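Local coordinates for protein putative SnoaL-like polyketide cyclase (Shewanella denitrificans, PDB 3LZA) that is of unproven function but, as a putative SnoaL-like polyketide cyclase of the NTF2 clan, probably binds a small molecule inside a cone-shaped alpha-plus-beta fold, at residues His23-Leu28 with Phe56-His61; Phe69-Met74 with Val81-Asn86; Gly109-Lys114 with Thr123-Leu128. One frame throughout, in Å; residues are numbered along the deposited sequence.

Interaction 1 of 3, residues His23-Leu28 with Phe56-His61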
ATOM      1  N   HIS A  23      20.140  -6.451  -8.854  1.00 11.29           N
ATOM      2  CA  HIS A  23      21.099  -5.363  -9.045  1.00 12.34           C
ATOM      3  C   HIS A  23      21.547  -5.248 -10.515  1.00 12.49           C
ATOM      4  O   HIS A  23      22.722  -5.001 -10.828  1.00 12.04           O
ATOM      5  CB  HIS A  23      22.311  -5.495  -8.110  1.00 12.28           C
ATOM      6  CG  HIS A  23      21.971  -5.887  -6.711  1.00 14.42           C
ATOM      7  ND1 HIS A  23      21.213  -5.093  -5.869  1.00 15.42           N
ATOM      8  CD2 HIS A  23      22.305  -6.988  -5.998  1.00 14.33           C
ATOM      9  CE1 HIS A  23      21.083  -5.703  -4.703  1.00 12.62           C
ATOM     10  NE2 HIS A  23      21.746  -6.846  -4.751  1.00 15.43           N
ATOM     11  N   ASP A  24      20.579  -5.430 -11.426  1.00 12.83           N
ATOM     12  CA  ASP A  24      20.867  -5.445 -12.852  1.00 12.67           C
ATOM     13  C   ASP A  24      20.463  -4.088 -13.433  1.00 12.38           C
ATOM     14  O   ASP A  24      19.318  -3.878 -13.811  1.00 12.31           O
ATOM     15  CB  ASP A  24      20.107  -6.602 -13.506  1.00 13.40           C
ATOM     16  CG  ASP A  24      20.196  -6.627 -15.006  1.00 11.85           C
ATOM     17  OD1 ASP A  24      20.898  -5.788 -15.625  1.00 14.39           O
ATOM     18  OD2 ASP A  24      19.514  -7.506 -15.614  1.00 14.28           O
ATOM     19  N   TYR A  25      21.415  -3.161 -13.519  1.00 12.27           N
ATOM     20  CA  TYR A  25      21.054  -1.775 -13.834  1.00 11.56           C
ATOM     21  C   TYR A  25      20.928  -1.519 -15.331  1.00 10.68           C
ATOM     22  O   TYR A  25      20.269  -0.559 -15.745  1.00 11.75           O
ATOM     23  CB  TYR A  25      22.010  -0.793 -13.147  1.00 11.55           C
ATOM     24  CG  TYR A  25      22.105  -1.069 -11.655  1.00 12.70           C
ATOM     25  CD1 TYR A  25      20.955  -1.039 -10.853  1.00 12.75           C
ATOM     26  CD2 TYR A  25      23.328  -1.351 -11.043  1.00 14.48           C
ATOM     27  CE1 TYR A  25      21.015  -1.316  -9.471  1.00 14.26           C
ATOM     28  CE2 TYR A  25      23.400  -1.646  -9.655  1.00  9.06           C
ATOM     29  CZ  TYR A  25      22.226  -1.588  -8.885  1.00 14.16           C
ATOM     30  OH  TYR A  25      22.219  -1.864  -7.536  1.00 17.83           O
ATOM     31  N   GLN A  26      21.507  -2.411 -16.149  1.00  9.55           N
ATOM     32  CA  GLN A  26      21.309  -2.328 -17.577  1.00  8.51           C
ATOM     33  C   GLN A  26      19.861  -2.647 -17.858  1.00  9.06           C
ATOM     34  O   GLN A  26      19.186  -1.883 -18.535  1.00  8.91           O
ATOM     35  CB  GLN A  26      22.266  -3.274 -18.345  1.00  7.64           C
ATOM     36  CG  GLN A  26      23.759  -2.916 -18.252  1.00  9.20           C
ATOM     37  CD  GLN A  26      24.437  -3.418 -16.976  1.00  9.87           C
ATOM     38  OE1 GLN A  26      24.010  -4.428 -16.393  1.00  8.67           O
ATOM     39  NE2 GLN A  26      25.484  -2.707 -16.525  1.00  6.73           N
ATOM     40  N   THR A  27      19.357  -3.751 -17.312  1.00  8.65           N
ATOM     41  CA  THR A  27      17.943  -4.088 -17.488  1.00  9.60           C
ATOM     42  C   THR A  27      17.040  -3.088 -16.791  1.00  9.01           C
ATOM     43  O   THR A  27      16.051  -2.688 -17.359  1.00 10.57           O
ATOM     44  CB  THR A  27      17.640  -5.517 -16.979  1.00  8.75           C
ATOM     45  OG1 THR A  27      18.481  -6.411 -17.679  1.00 10.22           O
ATOM     46  CG2 THR A  27      16.162  -5.951 -17.212  1.00  9.55           C
ATOM     47  N   LEU A  28      17.362  -2.689 -15.562  1.00 10.30           N
ATOM     48  CA  LEU A  28      16.494  -1.791 -14.816  1.00 10.57           C
ATOM     49  C   LEU A  28      16.305  -0.440 -15.556  1.00 10.68           C
ATOM     50  O   LEU A  28      15.164   0.091 -15.651  1.00 10.88           O
ATOM     51  CB  LEU A  28      17.006  -1.610 -13.369  1.00 11.36           C
ATOM     52  CG  LEU A  28      16.054  -0.942 -12.394  1.00 12.52           C
ATOM     53  CD1 LEU A  28      14.732  -1.745 -12.298  1.00 12.86           C
ATOM     54  CD2 LEU A  28      16.701  -0.758 -11.048  1.00 11.04           C
ATOM     55  N   PHE A  56      21.413   6.068  -6.899  1.00 10.54           N
ATOM     56  CA  PHE A  56      20.989   5.790  -5.524  1.00 11.66           C
ATOM     57  C   PHE A  56      21.007   4.291  -5.219  1.00 11.58           C
ATOM     58  O   PHE A  56      21.440   3.880  -4.164  1.00 11.82           O
ATOM     59  CB  PHE A  56      19.593   6.426  -5.244  1.00 12.14           C
ATOM     60  CG  PHE A  56      18.920   5.908  -3.989  1.00 14.60           C
ATOM     61  CD1 PHE A  56      19.384   6.287  -2.730  1.00 20.63           C
ATOM     62  CD2 PHE A  56      17.823   5.082  -4.068  1.00 19.08           C
ATOM     63  CE1 PHE A  56      18.735   5.814  -1.563  1.00 21.27           C
ATOM     64  CE2 PHE A  56      17.191   4.612  -2.924  1.00 21.76           C
ATOM     65  CZ  PHE A  56      17.670   4.986  -1.670  1.00 20.84           C
ATOM     66  N   LEU A  57      20.558   3.478  -6.167  1.00 11.07           N
ATOM     67  CA  LEU A  57      20.521   2.049  -5.976  1.00 11.33           C
ATOM     68  C   LEU A  57      21.942   1.509  -5.952  1.00 10.52           C
ATOM     69  O   LEU A  57      22.249   0.627  -5.174  1.00  9.98           O
ATOM     70  CB  LEU A  57      19.727   1.371  -7.107  1.00 11.04           C
ATOM     71  CG  LEU A  57      18.226   1.610  -7.103  1.00 12.43           C
ATOM     72  CD1 LEU A  57      17.590   0.922  -8.316  1.00 12.60           C
ATOM     73  CD2 LEU A  57      17.534   1.192  -5.792  1.00 13.96           C
ATOM     74  N   GLN A  58      22.826   2.061  -6.780  1.00 10.89           N
ATOM     75  CA  GLN A  58      24.237   1.672  -6.726  1.00 11.47           C
ATOM     76  C   GLN A  58      24.880   1.957  -5.368  1.00 12.68           C
ATOM     77  O   GLN A  58      25.565   1.102  -4.845  1.00 12.89           O
ATOM     78  CB  GLN A  58      25.069   2.395  -7.780  1.00 12.01           C
ATOM     79  CG  GLN A  58      24.813   1.970  -9.188  1.00 10.68           C
ATOM     80  CD  GLN A  58      25.479   2.918 -10.160  1.00 10.08           C
ATOM     81  OE1 GLN A  58      25.773   4.055  -9.806  1.00  9.39           O
ATOM     82  NE2 GLN A  58      25.811   2.429 -11.328  1.00 13.88           N
ATOM     83  N   ARG A  59      24.691   3.156  -4.826  1.00 14.02           N
ATOM     84  CA  ARG A  59      25.230   3.504  -3.502  1.00 15.16           C
ATOM     85  C   ARG A  59      24.638   2.583  -2.395  1.00 16.09           C
ATOM     86  O   ARG A  59      25.364   2.124  -1.501  1.00 16.64           O
ATOM     87  CB  ARG A  59      24.895   4.966  -3.151  1.00 15.84           C
ATOM     88  CG  ARG A  59      25.646   6.000  -3.972  1.00 17.28           C
ATOM     89  CD  ARG A  59      25.481   7.440  -3.415  1.00 17.67           C
ATOM     90  NE  ARG A  59      24.094   7.926  -3.384  1.00 20.29           N
ATOM     91  CZ  ARG A  59      23.469   8.491  -4.422  1.00 20.75           C
ATOM     92  NH1 ARG A  59      24.095   8.634  -5.581  1.00 22.83           N
ATOM     93  NH2 ARG A  59      22.217   8.911  -4.309  1.00 18.76           N
ATOM     94  N   SER A  60      23.337   2.351  -2.478  1.00 16.19           N
ATOM     95  CA  SER A  60      22.584   1.601  -1.453  1.00 17.45           C
ATOM     96  C   SER A  60      22.947   0.140  -1.398  1.00 17.12           C
ATOM     97  O   SER A  60      23.080  -0.432  -0.310  1.00 17.73           O
ATOM     98  CB  SER A  60      21.070   1.694  -1.701  1.00 17.78           C
ATOM     99  OG  SER A  60      20.602   3.004  -1.636  1.00 19.87           O
ATOM    100  N   HIS A  61      23.116  -0.460  -2.569  1.00 16.52           N
ATOM    101  CA  HIS A  61      23.249  -1.897  -2.685  1.00 16.37           C
ATOM    102  C   HIS A  61      24.658  -2.387  -2.961  1.00 15.09           C
ATOM    103  O   HIS A  61      24.863  -3.577  -3.106  1.00 14.01           O
ATOM    104  CB  HIS A  61      22.268  -2.417  -3.744  1.00 16.70           C
ATOM    105  CG  HIS A  61      20.847  -2.306  -3.310  1.00 17.52           C
ATOM    106  ND1 HIS A  61      19.828  -1.918  -4.156  1.00 21.70           N
ATOM    107  CD2 HIS A  61      20.278  -2.508  -2.099  1.00 20.36           C
ATOM    108  CE1 HIS A  61      18.686  -1.915  -3.483  1.00 24.36           C
ATOM    109  NE2 HIS A  61      18.940  -2.238  -2.222  1.00 19.88           N
TER
HETATM  110  O   HOH W   1      19.713  -2.756  -6.547  1.00 25.31           O
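One water draws H23, Y25 and H61 together, hydrogen-bonded to all three. It lies 2.9 Å from H23 ND1 and 2.8 Å from Y25 OH; its distance to H61 ND1, 2.5 Å, is notably short. The H23 ring also touches the H61 side chain directly, ND1 of H23 lying 3.6 Å from H61 CB, and with ring planes 50° apart the two imidazoles meet obliquely instead of stacking. H23 has positive phi and is the C-prime residue of the Schellman motif that ends helix 8-21, and D24 then caps the next helix: its OD1 accepts from T27 N at 3.1 Å. With CG anti to its carbonyl carbon (chi1 -53°), Y25 lays its ring across helix 50-61, CE1 against L57 CB (3.8 Å) and CE2 against Q58 CG, while OH reaches the edge of the H61 ring. L28 CD2 presses on L57 CD1 at 3.3 Å, tighter than usual for two methyls, and helix 8-21 lies behind both leucines. F67 meets the H61 ring from beyond the contact. The leucine pair and the shared water thus join helix 25-29, and the turn before it, to helix 50-61, consistent with the helical side of an NTF2-like alpha-plus-beta fold.

Interaction 2 of 3, residues Phe69-Met74 with Val81-Asn86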
ATOM      1  N   PHE A  69      12.590  -9.498  -2.880  1.00  8.19           N
ATOM      2  CA  PHE A  69      11.248  -9.069  -2.500  1.00  9.74           C
ATOM      3  C   PHE A  69      10.370 -10.308  -2.579  1.00  9.35           C
ATOM      4  O   PHE A  69      10.010 -10.832  -3.685  1.00 11.40           O
ATOM      5  CB  PHE A  69      10.761  -7.949  -3.441  1.00  9.21           C
ATOM      6  CG  PHE A  69       9.398  -7.347  -3.096  1.00 10.62           C
ATOM      7  CD1 PHE A  69       8.850  -7.418  -1.811  1.00 12.05           C
ATOM      8  CD2 PHE A  69       8.695  -6.673  -4.075  1.00 12.77           C
ATOM      9  CE1 PHE A  69       7.583  -6.845  -1.520  1.00 10.40           C
ATOM     10  CE2 PHE A  69       7.411  -6.066  -3.795  1.00 10.17           C
ATOM     11  CZ  PHE A  69       6.878  -6.151  -2.496  1.00 11.08           C
ATOM     12  N   ASN A  70      10.106 -10.816  -1.384  1.00  8.75           N
ATOM     13  CA  ASN A  70       9.271 -11.990  -1.151  1.00  9.52           C
ATOM     14  C   ASN A  70       7.778 -11.566  -1.212  1.00  8.77           C
ATOM     15  O   ASN A  70       7.268 -10.953  -0.295  1.00  9.24           O
ATOM     16  CB  ASN A  70       9.686 -12.606   0.191  1.00  9.30           C
ATOM     17  CG  ASN A  70      11.167 -12.974   0.221  1.00 10.09           C
ATOM     18  OD1 ASN A  70      11.965 -12.512   1.094  1.00 13.06           O
ATOM     19  ND2 ASN A  70      11.561 -13.786  -0.733  1.00 10.57           N
ATOM     20  N   ILE A  71       7.138 -11.865  -2.335  1.00  9.20           N
ATOM     21  CA  ILE A  71       5.798 -11.361  -2.648  1.00 10.27           C
ATOM     22  C   ILE A  71       4.703 -12.352  -2.156  1.00  9.67           C
ATOM     23  O   ILE A  71       4.548 -13.501  -2.662  1.00 10.10           O
ATOM     24  CB  ILE A  71       5.629 -11.010  -4.173  1.00  9.99           C
ATOM     25  CG1 ILE A  71       6.657  -9.923  -4.573  1.00 13.19           C
ATOM     26  CG2 ILE A  71       4.209 -10.534  -4.433  1.00  7.94           C
ATOM     27  CD1 ILE A  71       6.712  -9.611  -6.017  1.00 17.34           C
ATOM     28  N   GLU A  72       3.889 -11.886  -1.211  1.00  9.41           N
ATOM     29  CA  GLU A  72       2.795 -12.702  -0.638  1.00  9.70           C
ATOM     30  C   GLU A  72       1.586 -12.648  -1.560  1.00  9.21           C
ATOM     31  O   GLU A  72       0.905 -13.659  -1.763  1.00  8.58           O
ATOM     32  CB  GLU A  72       2.400 -12.185   0.747  1.00 11.11           C
ATOM     33  CG  GLU A  72       3.503 -12.282   1.754  1.00 14.65           C
ATOM     34  CD  GLU A  72       3.071 -11.872   3.164  1.00 21.20           C
ATOM     35  OE1 GLU A  72       2.108 -12.469   3.692  1.00 20.85           O
ATOM     36  OE2 GLU A  72       3.702 -10.961   3.747  1.00 25.37           O
ATOM     37  N   HIS A  73       1.349 -11.467  -2.124  1.00  8.36           N
ATOM     38  CA  HIS A  73       0.209 -11.245  -2.984  1.00  8.90           C
ATOM     39  C   HIS A  73       0.464 -10.039  -3.895  1.00  9.28           C
ATOM     40  O   HIS A  73       1.051  -9.039  -3.472  1.00 10.78           O
ATOM     41  CB  HIS A  73      -1.068 -11.003  -2.166  1.00  9.29           C
ATOM     42  CG  HIS A  73      -2.307 -10.926  -3.018  1.00 10.34           C
ATOM     43  ND1 HIS A  73      -2.605 -11.865  -3.987  1.00 14.11           N
ATOM     44  CD2 HIS A  73      -3.291  -9.996  -3.082  1.00 11.33           C
ATOM     45  CE1 HIS A  73      -3.736 -11.531  -4.583  1.00 11.76           C
ATOM     46  NE2 HIS A  73      -4.172 -10.398  -4.058  1.00  8.07           N
HETATM   47  N   MSE A  74      -0.043 -10.133  -5.125  1.00  8.55           N
HETATM   48  CA  MSE A  74      -0.012  -8.996  -6.036  0.50  9.13           C
HETATM   49  C   MSE A  74      -1.260  -8.946  -6.847  1.00  9.29           C
HETATM   50  O   MSE A  74      -1.908  -9.994  -7.085  1.00 10.60           O
HETATM   51  CB  MSE A  74       1.216  -9.037  -6.952  0.50  8.93           C
HETATM   52  CG  MSE A  74       1.224 -10.150  -7.934  0.50  9.58           C
HETATM   53 SE   MSE A  74       2.975 -10.168  -8.699  0.38 10.98          SE
HETATM   54  CE  MSE A  74       2.710  -8.840 -10.110  0.50  9.91           C
ATOM     55  N   VAL A  81       0.122  -1.518 -10.320  1.00  8.36           N
ATOM     56  CA  VAL A  81       0.331  -2.852  -9.842  1.00  8.11           C
ATOM     57  C   VAL A  81       0.676  -2.727  -8.370  1.00  7.99           C
ATOM     58  O   VAL A  81       1.464  -1.870  -7.972  1.00  9.63           O
ATOM     59  CB  VAL A  81       1.450  -3.632 -10.647  1.00  6.74           C
ATOM     60  CG1 VAL A  81       1.638  -5.081 -10.106  1.00  8.42           C
ATOM     61  CG2 VAL A  81       1.109  -3.715 -12.146  1.00  8.83           C
ATOM     62  N   VAL A  82       0.075  -3.589  -7.553  1.00  8.87           N
ATOM     63  CA  VAL A  82       0.291  -3.516  -6.092  1.00  9.35           C
ATOM     64  C   VAL A  82       0.876  -4.828  -5.599  1.00 10.11           C
ATOM     65  O   VAL A  82       0.353  -5.894  -5.907  1.00 11.08           O
ATOM     66  CB  VAL A  82      -1.072  -3.252  -5.324  1.00 10.61           C
ATOM     67  CG1 VAL A  82      -0.857  -3.174  -3.799  1.00 10.93           C
ATOM     68  CG2 VAL A  82      -1.704  -1.989  -5.804  1.00  9.23           C
HETATM   69  N   MSE A  83       1.920  -4.744  -4.792  1.00  9.48           N
HETATM   70  CA  MSE A  83       2.636  -5.922  -4.337  1.00  9.19           C
HETATM   71  C   MSE A  83       2.846  -5.863  -2.826  1.00  8.80           C
HETATM   72  O   MSE A  83       3.359  -4.894  -2.320  1.00 10.93           O
HETATM   73  CB  MSE A  83       3.985  -5.968  -5.088  1.00 10.11           C
HETATM   74  CG  MSE A  83       3.805  -6.265  -6.543  1.00 12.04           C
HETATM   75 SE   MSE A  83       5.444  -6.004  -7.522  0.75 14.75          SE
HETATM   76  CE  MSE A  83       5.505  -4.147  -7.388  1.00 18.82           C
ATOM     77  N   ILE A  84       2.354  -6.885  -2.116  1.00  8.90           N
ATOM     78  CA  ILE A  84       2.433  -6.987  -0.660  1.00  9.84           C
ATOM     79  C   ILE A  84       3.398  -8.099  -0.289  1.00  8.44           C
ATOM     80  O   ILE A  84       3.323  -9.189  -0.827  1.00  8.89           O
ATOM     81  CB  ILE A  84       1.053  -7.325  -0.042  1.00  9.36           C
ATOM     82  CG1 ILE A  84       0.011  -6.274  -0.426  1.00 11.23           C
ATOM     83  CG2 ILE A  84       1.153  -7.498   1.495  1.00  8.25           C
ATOM     84  CD1 ILE A  84      -1.373  -6.782  -0.426  1.00 12.27           C
ATOM     85  N   GLY A  85       4.333  -7.811   0.612  1.00 10.40           N
ATOM     86  CA  GLY A  85       5.269  -8.820   1.035  1.00 10.69           C
ATOM     87  C   GLY A  85       6.315  -8.345   2.015  1.00 11.14           C
ATOM     88  O   GLY A  85       6.046  -7.534   2.896  1.00 10.10           O
ATOM     89  N   ASN A  86       7.511  -8.903   1.870  1.00 12.01           N
ATOM     90  CA  ASN A  86       8.654  -8.476   2.659  1.00 13.68           C
ATOM     91  C   ASN A  86       9.941  -8.481   1.834  1.00 13.72           C
ATOM     92  O   ASN A  86      10.162  -9.326   0.941  1.00 14.58           O
ATOM     93  CB  ASN A  86       8.788  -9.255   3.970  1.00 13.64           C
ATOM     94  CG  ASN A  86       9.384 -10.606   3.794  1.00 16.78           C
ATOM     95  OD1 ASN A  86      10.626 -10.756   3.639  1.00 16.96           O
ATOM     96  ND2 ASN A  86       8.537 -11.626   3.855  1.00 17.89           N
TER
HETATM   97  O   HOH W   2       3.741  -7.663   4.197  1.00 28.98           O
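A classic beta bulge interrupts the antiparallel hairpin of strands 66-77 and 80-93 in this NTF2-like sheet, E72 and H73 both facing I84. Its signature is the doubly gripped I84 O, which accepts from E72 N at 2.8 Å and from H73 N at 3.3 Å; the first donor lies in the carbonyl plane and the second is tilted 18° from it. I84 N returns a nearly straight bond to H73 O (2.9 Å). On the other side of the bulge, N70 and N86 form a hydrogen-bonded pair through their backbones. Between these pairs sits G85, opposite I71; it has no side chain, and its CA comes within 3.2 Å of N70 O as a CA-H...O contact. F69 starts away from the partner strand, but with CG anti to the backbone N (chi1 -176°) its ring returns, CE2 packing on M83 CB at 3.7 Å, and I71 CG1 lies over the ring centre. The selenium of M83, a selenomethionine, makes an oblique Met-aromatic contact with this ring. On the face carrying H73 and I84 the second subunit closes in: H73 NE2 bonds D130 of that subunit, and I84 packs on its I84 counterpart. A water donates to G85 O at 2.6 Å and, weakly, to E72 OE2.

Interaction 3 of 3, residues Gly109-Lys114 with Thr123-Leu128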
ATOM      1  N   GLY A 109       6.661  -4.758   3.633  1.00  9.30           N
ATOM      2  CA  GLY A 109       6.439  -3.583   2.883  1.00  9.92           C
ATOM      3  C   GLY A 109       5.372  -3.777   1.818  1.00  8.93           C
ATOM      4  O   GLY A 109       4.975  -4.912   1.485  1.00 10.41           O
ATOM      5  N   VAL A 110       4.862  -2.655   1.367  1.00  9.02           N
ATOM      6  CA  VAL A 110       3.940  -2.606   0.186  1.00  8.50           C
ATOM      7  C   VAL A 110       4.555  -1.696  -0.879  1.00  9.25           C
ATOM      8  O   VAL A 110       4.895  -0.572  -0.573  1.00 10.08           O
ATOM      9  CB  VAL A 110       2.521  -2.119   0.596  1.00  7.79           C
ATOM     10  CG1 VAL A 110       1.586  -2.014  -0.584  1.00  9.59           C
ATOM     11  CG2 VAL A 110       1.906  -3.127   1.590  1.00  7.08           C
ATOM     12  N   THR A 111       4.676  -2.201  -2.106  1.00  9.95           N
ATOM     13  CA  THR A 111       5.226  -1.454  -3.250  1.00 10.68           C
ATOM     14  C   THR A 111       4.148  -1.333  -4.349  1.00 10.41           C
ATOM     15  O   THR A 111       3.554  -2.352  -4.763  1.00 11.26           O
ATOM     16  CB  THR A 111       6.562  -2.180  -3.765  1.00 10.95           C
ATOM     17  OG1 THR A 111       7.536  -2.085  -2.718  1.00 13.63           O
ATOM     18  CG2 THR A 111       7.123  -1.526  -5.030  1.00 12.59           C
ATOM     19  N   THR A 112       3.889  -0.114  -4.851  1.00  7.79           N
ATOM     20  CA  THR A 112       3.105   0.059  -6.081  1.00  8.74           C
ATOM     21  C   THR A 112       4.001   0.517  -7.225  1.00  8.56           C
ATOM     22  O   THR A 112       4.953   1.268  -7.008  1.00  9.38           O
ATOM     23  CB  THR A 112       1.908   1.068  -5.900  1.00  7.82           C
ATOM     24  OG1 THR A 112       2.393   2.403  -5.733  1.00 10.00           O
ATOM     25  CG2 THR A 112       1.088   0.671  -4.650  1.00  8.35           C
ATOM     26  N   LEU A 113       3.704   0.018  -8.424  1.00  8.91           N
ATOM     27  CA  LEU A 113       4.330   0.417  -9.643  1.00 10.19           C
ATOM     28  C   LEU A 113       3.245   0.870 -10.610  1.00 11.10           C
ATOM     29  O   LEU A 113       2.261   0.181 -10.810  1.00 12.35           O
ATOM     30  CB  LEU A 113       5.178  -0.737 -10.213  1.00 10.26           C
ATOM     31  CG  LEU A 113       6.283  -1.319  -9.324  1.00  9.43           C
ATOM     32  CD1 LEU A 113       6.887  -2.591  -9.963  1.00  9.85           C
ATOM     33  CD2 LEU A 113       7.409  -0.307  -9.047  1.00  9.69           C
ATOM     34  N   LYS A 114       3.415   2.055 -11.179  1.00 10.43           N
ATOM     35  CA  LYS A 114       2.535   2.540 -12.202  1.00 11.77           C
ATOM     36  C   LYS A 114       3.327   2.775 -13.474  1.00 12.45           C
ATOM     37  O   LYS A 114       4.196   3.660 -13.513  1.00 12.82           O
ATOM     38  CB  LYS A 114       1.822   3.825 -11.744  1.00 11.08           C
ATOM     39  CG  LYS A 114       0.905   4.418 -12.833  1.00 10.77           C
ATOM     40  CD  LYS A 114       0.084   5.572 -12.316  1.00 12.53           C
ATOM     41  CE  LYS A 114       0.928   6.754 -11.926  1.00 14.76           C
ATOM     42  NZ  LYS A 114       0.055   7.950 -11.641  1.00 15.42           N
ATOM     43  N   THR A 123       6.201   5.277 -14.369  1.00  9.34           N
ATOM     44  CA  THR A 123       5.834   6.662 -14.091  1.00  8.86           C
ATOM     45  C   THR A 123       6.182   6.932 -12.620  1.00  7.28           C
ATOM     46  O   THR A 123       6.878   7.904 -12.277  1.00  9.16           O
ATOM     47  CB  THR A 123       4.350   6.891 -14.337  1.00  8.65           C
ATOM     48  OG1 THR A 123       4.138   6.870 -15.753  1.00  7.83           O
ATOM     49  CG2 THR A 123       3.908   8.228 -13.743  1.00 11.57           C
ATOM     50  N   GLU A 124       5.731   6.021 -11.754  1.00  7.69           N
ATOM     51  CA  GLU A 124       5.967   6.162 -10.297  1.00  7.47           C
ATOM     52  C   GLU A 124       6.008   4.795  -9.615  1.00  8.98           C
ATOM     53  O   GLU A 124       5.145   3.947  -9.880  1.00  9.58           O
ATOM     54  CB  GLU A 124       4.852   6.983  -9.661  1.00  5.60           C
ATOM     55  CG  GLU A 124       5.092   7.328  -8.149  1.00 10.47           C
ATOM     56  CD  GLU A 124       3.979   8.122  -7.460  1.00 12.65           C
ATOM     57  OE1 GLU A 124       2.809   8.135  -7.920  1.00 14.64           O
ATOM     58  OE2 GLU A 124       4.276   8.717  -6.403  1.00 13.42           O
ATOM     59  N   GLN A 125       6.989   4.625  -8.741  1.00  8.85           N
ATOM     60  CA  GLN A 125       7.066   3.555  -7.771  1.00  7.95           C
ATOM     61  C   GLN A 125       6.825   4.193  -6.404  1.00  8.51           C
ATOM     62  O   GLN A 125       7.429   5.227  -6.107  1.00  8.06           O
ATOM     63  CB  GLN A 125       8.450   2.880  -7.760  1.00  8.15           C
ATOM     64  CG  GLN A 125       8.588   1.869  -6.632  1.00  7.31           C
ATOM     65  CD  GLN A 125       9.850   0.997  -6.667  1.00 11.90           C
ATOM     66  OE1 GLN A 125      10.578   0.991  -7.644  1.00 14.81           O
ATOM     67  NE2 GLN A 125      10.087   0.224  -5.586  1.00  9.85           N
ATOM     68  N   VAL A 126       5.958   3.581  -5.601  1.00  8.55           N
ATOM     69  CA  VAL A 126       5.730   4.031  -4.234  1.00  8.34           C
ATOM     70  C   VAL A 126       5.987   2.874  -3.265  1.00  9.71           C
ATOM     71  O   VAL A 126       5.397   1.796  -3.377  1.00  9.85           O
ATOM     72  CB  VAL A 126       4.355   4.647  -3.960  1.00  8.71           C
ATOM     73  CG1 VAL A 126       4.383   5.241  -2.506  1.00  7.63           C
ATOM     74  CG2 VAL A 126       4.042   5.774  -4.978  1.00  8.68           C
ATOM     75  N   ASP A 127       6.912   3.110  -2.334  1.00 10.43           N
ATOM     76  CA  ASP A 127       7.218   2.138  -1.300  1.00 10.40           C
ATOM     77  C   ASP A 127       6.644   2.584   0.002  1.00 10.78           C
ATOM     78  O   ASP A 127       6.745   3.755   0.357  1.00 10.99           O
ATOM     79  CB  ASP A 127       8.732   1.912  -1.125  1.00 10.77           C
ATOM     80  CG  ASP A 127       9.349   1.069  -2.193  1.00 10.51           C
ATOM     81  OD1 ASP A 127       8.643   0.492  -3.080  1.00 11.23           O
ATOM     82  OD2 ASP A 127      10.593   1.007  -2.163  1.00 12.25           O
ATOM     83  N   LEU A 128       6.027   1.641   0.724  1.00 10.81           N
ATOM     84  CA  LEU A 128       5.636   1.856   2.113  1.00 11.19           C
ATOM     85  C   LEU A 128       6.340   0.745   2.918  1.00 11.91           C
ATOM     86  O   LEU A 128       6.000  -0.418   2.788  1.00 11.80           O
ATOM     87  CB  LEU A 128       4.099   1.770   2.280  1.00 12.18           C
ATOM     88  CG  LEU A 128       3.192   2.794   1.578  1.00 12.67           C
ATOM     89  CD1 LEU A 128       1.767   2.280   1.386  1.00 12.37           C
ATOM     90  CD2 LEU A 128       3.191   4.080   2.394  1.00  8.59           C
TER
HETATM   91  O   HOH W   3       3.146   1.430  -1.874  1.00 13.28           O
HETATM   92  O   HOH W   4       2.765   3.684  -8.113  1.00  9.10           O
HETATM   93  O   HOH W   5       2.200   9.403 -10.121  1.00 17.91           O
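D127 OD1 is gripped twice, by T111 OG1 from across the hairpin at 2.8 Å and by Q125 NE2 from its own strand at 2.9 Å, the two donors arriving from opposite faces of the carboxylate plane. The antiparallel hairpin of strands 102-115 and 122-129 carries this cluster within the NTF2-like sheet. The Q125 bond comes in on the syn side of D127 OD1 and is nearly straight (166° at the hydrogen), whereas the T111 hydroxyl stands well above the plane. Both donor side chains have a further partner: T111 OG1 bonds Y87 OH, and the other end of the Q125 amide, OE1, bonds Y16 OH of helix 8-21. This chain of polar groups should fix the carboxylate's rotation. Q125 runs extended from a CG anti to the backbone N, which lays its CG alongside L113 CD2 at 3.5 Å. Backbone pairing is regular from V110 with L128 through T112 with V126, but a classic bulge appears where T123 and E124 both face K114: T123 N gives K114 O a 2.7 Å bond, E124 N a weak one. On the opposite face, T112 and L128 pack against the second subunit. Nearby, T112 OG1 lies 3.5 Å from V126 CB, and a water 2.7 Å from that hydroxyl donates to E124 O.

In the fold
From the N terminus, the chain leaves helix 8-21 and enters interaction 1, which closes a loop of 27 residues by bringing helix 25-29 against helix 50-61. Interactions 2 and 3 follow in series, each closing a short hairpin, so none nests or crosses. The two hairpins share a sheet: strands 80-93 and 102-115 are neighbours, joined by probable backbone bonds from V81 N to L113 O and from M83 N to T111 O. Interaction 1 lies on the opposite side of the chain's centre from both, its centre about 20 Å from that of interaction 2 and 17 Å from that of interaction 3. It joins two helices, whereas 2 and 3 pair four neighbouring sheet strands and touch the second subunit.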